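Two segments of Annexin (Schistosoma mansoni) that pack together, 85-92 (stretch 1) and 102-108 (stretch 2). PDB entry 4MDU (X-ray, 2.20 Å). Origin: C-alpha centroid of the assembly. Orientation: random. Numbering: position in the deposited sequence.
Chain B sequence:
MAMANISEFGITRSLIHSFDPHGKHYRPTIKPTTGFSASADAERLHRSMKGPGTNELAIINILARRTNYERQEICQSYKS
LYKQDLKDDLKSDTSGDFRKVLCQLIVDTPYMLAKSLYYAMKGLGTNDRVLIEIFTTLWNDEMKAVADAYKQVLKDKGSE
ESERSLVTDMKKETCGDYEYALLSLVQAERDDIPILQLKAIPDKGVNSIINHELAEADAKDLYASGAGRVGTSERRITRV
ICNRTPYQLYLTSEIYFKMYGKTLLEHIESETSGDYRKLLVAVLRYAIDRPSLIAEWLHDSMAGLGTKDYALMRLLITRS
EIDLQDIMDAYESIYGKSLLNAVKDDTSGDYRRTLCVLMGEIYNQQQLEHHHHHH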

# COMPACT_ATOMS: atom_id res chain seq x y z
N ASP B 85 23.49 -31.58 12.29
CA ASP B 85 23.14 -30.20 11.99
C ASP B 85 21.89 -29.76 12.76
O ASP B 85 20.81 -30.30 12.54
CB ASP B 85 22.87 -30.09 10.50
CG ASP B 85 22.95 -28.67 10.01
OD1 ASP B 85 24.09 -28.21 9.77
OD2 ASP B 85 21.88 -28.04 9.86
N LEU B 86 22.03 -28.78 13.65
CA LEU B 86 20.93 -28.36 14.53
C LEU B 86 19.69 -28.05 13.72
O LEU B 86 18.58 -28.44 14.10
CB LEU B 86 21.31 -27.12 15.35
CG LEU B 86 20.92 -27.10 16.84
CD1 LEU B 86 20.91 -25.66 17.35
CD2 LEU B 86 19.60 -27.77 17.13
N LYS B 87 19.88 -27.34 12.62
CA LYS B 87 18.77 -26.94 11.76
C LYS B 87 17.98 -28.17 11.31
O LYS B 87 16.76 -28.24 11.51
CB LYS B 87 19.31 -26.15 10.57
CG LYS B 87 18.29 -25.62 9.56
CD LYS B 87 19.05 -24.92 8.40
CE LYS B 87 18.12 -24.25 7.39
N ASP B 88 18.69 -29.13 10.72
CA ASP B 88 18.08 -30.40 10.28
C ASP B 88 17.36 -31.12 11.41
O ASP B 88 16.22 -31.54 11.25
CB ASP B 88 19.14 -31.35 9.73
CG ASP B 88 19.62 -30.98 8.34
OD1 ASP B 88 18.91 -30.21 7.64
OD2 ASP B 88 20.70 -31.47 7.96
N ASP B 89 18.04 -31.28 12.54
CA ASP B 89 17.49 -32.03 13.66
C ASP B 89 16.24 -31.36 14.22
O ASP B 89 15.30 -32.04 14.65
CB ASP B 89 18.54 -32.24 14.74
CG ASP B 89 19.53 -33.33 14.38
OD1 ASP B 89 19.22 -34.11 13.46
OD2 ASP B 89 20.60 -33.41 15.02
N LEU B 90 16.22 -30.04 14.23
CA LEU B 90 15.01 -29.35 14.66
C LEU B 90 13.90 -29.54 13.63
O LEU B 90 12.75 -29.75 14.00
CB LEU B 90 15.26 -27.86 14.89
CG LEU B 90 16.16 -27.51 16.08
CD1 LEU B 90 16.41 -26.01 16.10
CD2 LEU B 90 15.53 -27.97 17.36
N LYS B 91 14.26 -29.48 12.35
CA LYS B 91 13.25 -29.64 11.31
C LYS B 91 12.62 -31.04 11.34
O LYS B 91 11.41 -31.19 11.21
CB LYS B 91 13.81 -29.34 9.93
CG LYS B 91 13.24 -28.06 9.31
CD LYS B 91 13.64 -27.90 7.85
CE LYS B 91 12.96 -28.93 6.96
NZ LYS B 91 11.48 -28.76 6.90
N SER B 92 13.44 -32.06 11.53
CA SER B 92 12.91 -33.40 11.51
C SER B 92 12.18 -33.77 12.82
O SER B 92 11.40 -34.71 12.86
CB SER B 92 14.00 -34.41 11.16
OG SER B 92 15.05 -34.37 12.10
N LEU B 102 10.83 -21.91 14.16
CA LEU B 102 12.14 -22.42 14.54
C LEU B 102 13.16 -22.20 13.42
O LEU B 102 14.35 -21.97 13.67
CB LEU B 102 12.08 -23.90 14.89
CG LEU B 102 11.55 -24.27 16.27
CD1 LEU B 102 11.58 -25.78 16.47
CD2 LEU B 102 12.36 -23.57 17.36
N CYS B 103 12.71 -22.29 12.18
CA CYS B 103 13.64 -22.15 11.08
C CYS B 103 14.04 -20.70 10.91
O CYS B 103 15.20 -20.41 10.66
CB CYS B 103 13.08 -22.74 9.78
SG CYS B 103 13.20 -24.55 9.69
N GLN B 104 13.10 -19.77 11.09
CA GLN B 104 13.46 -18.36 11.03
C GLN B 104 14.50 -18.06 12.09
O GLN B 104 15.47 -17.36 11.86
CB GLN B 104 12.23 -17.48 11.21
CG GLN B 104 11.18 -17.72 10.14
CD GLN B 104 11.77 -17.59 8.75
OE1 GLN B 104 12.23 -16.51 8.36
NE2 GLN B 104 11.77 -18.69 7.99
N LEU B 105 14.31 -18.67 13.26
CA LEU B 105 15.16 -18.46 14.42
C LEU B 105 16.60 -19.04 14.36
O LEU B 105 17.53 -18.36 14.78
CB LEU B 105 14.41 -18.98 15.65
CG LEU B 105 14.56 -18.42 17.07
CD1 LEU B 105 14.63 -16.89 17.16
CD2 LEU B 105 13.41 -18.96 17.91
N ILE B 106 16.80 -20.27 13.88
CA ILE B 106 18.18 -20.82 13.93
C ILE B 106 19.04 -20.42 12.75
O ILE B 106 20.20 -20.81 12.67
CB ILE B 106 18.31 -22.37 14.03
CG1 ILE B 106 17.15 -23.03 13.34
CG2 ILE B 106 18.62 -22.84 15.48
CD1 ILE B 106 17.13 -22.74 11.90
N VAL B 107 18.45 -19.69 11.81
CA VAL B 107 19.19 -19.21 10.66
C VAL B 107 19.79 -17.84 10.97
O VAL B 107 19.15 -17.02 11.63
CB VAL B 107 18.28 -19.16 9.43
CG1 VAL B 107 18.77 -18.14 8.44
CG2 VAL B 107 18.21 -20.55 8.80
N ASP B 108 21.03 -17.61 10.53
CA ASP B 108 21.71 -16.34 10.75
C ASP B 108 20.80 -15.21 10.27
O ASP B 108 20.20 -15.29 9.19
CB ASP B 108 23.05 -16.32 9.98
CG ASP B 108 23.96 -15.17 10.40
OD1 ASP B 108 23.78 -14.64 11.53
OD2 ASP B 108 24.85 -14.81 9.59

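A helix that starts at Leu86 and runs on past Ser92 packs against the last part of a helix that enters stretch 2 at Leu102. The two run nearly antiparallel, with 168° between their N-to-C directions and a closest axial approach of 10.3 Å. The first helix begins after Asp85, which occupies the N-cap position: its OD2 accepts a weak hydrogen bond from Asp88 N at 3.5 Å, and its carbonyl O receives Asp89 N at 2.9 Å. The i to i+4 pattern continues through Leu90 N to Leu86 O and Lys91 N to Lys87 O, each 2.9 Å. In the second segment, Ile106 N donates to Leu102 O at 3.0 Å. The antiparallel register pairs Lys87 with Ile106, whose CA atoms are 6.5 Å apart, and Leu90 with Leu102, at 7.5 Å between CA atoms.

The closest contacts are all between side chains, and no hydrogen bond crosses between the stretches among the modelled atoms. Ile106 is the centre of the contact. It has the largest area covered by the opposing stretch, 74 Å² of the 340 Å² buried in total from both sides, and its CA-to-CB bond points toward the first helix. Its CG2 methyl meets CD1 of Leu86 at 4.1 Å and CD1 of Leu90 at 3.9 Å. These two leucines, one helical turn apart, both direct their CA-to-CB bonds toward the second stretch, so their methyls converge on the same branch of the isoleucine. The other arm of Ile106 ends at CD1, 3.9 Å from CG of Lys87. All three apolar residues are buried, which suits side chains with no polar group to satisfy. The CA-to-CB bond of Leu102 also points toward the first helix, which covers 41 Å² of the residue; its nearest side-chain approach is CD1 to Leu90 CB, 4.5 Å.

Lysines border this apolar cluster and contribute their methylenes. Lys87, with CA-to-CB sideways, is extended, with chi1 to chi3 all t; this carries its chain from Ile106 to Val107, where CE lies 4.0 Å from CG2. Its NZ is not modelled, so the contact is described by the aliphatic portion alone. One turn later, Lys91 brings CG to 3.5 Å from SG of Cys103, the shortest approach across the stretches. Cys103 adopts the m rotamer and its compact thiol packs against the lysine chain, while Lys91 is exposed, so its charged end need not be buried in the contact. Asp88, Asp89 and Ser92 lie out of reach of the second stretch; Ser92 OG instead donates to Asp88 O at 3.2 Å.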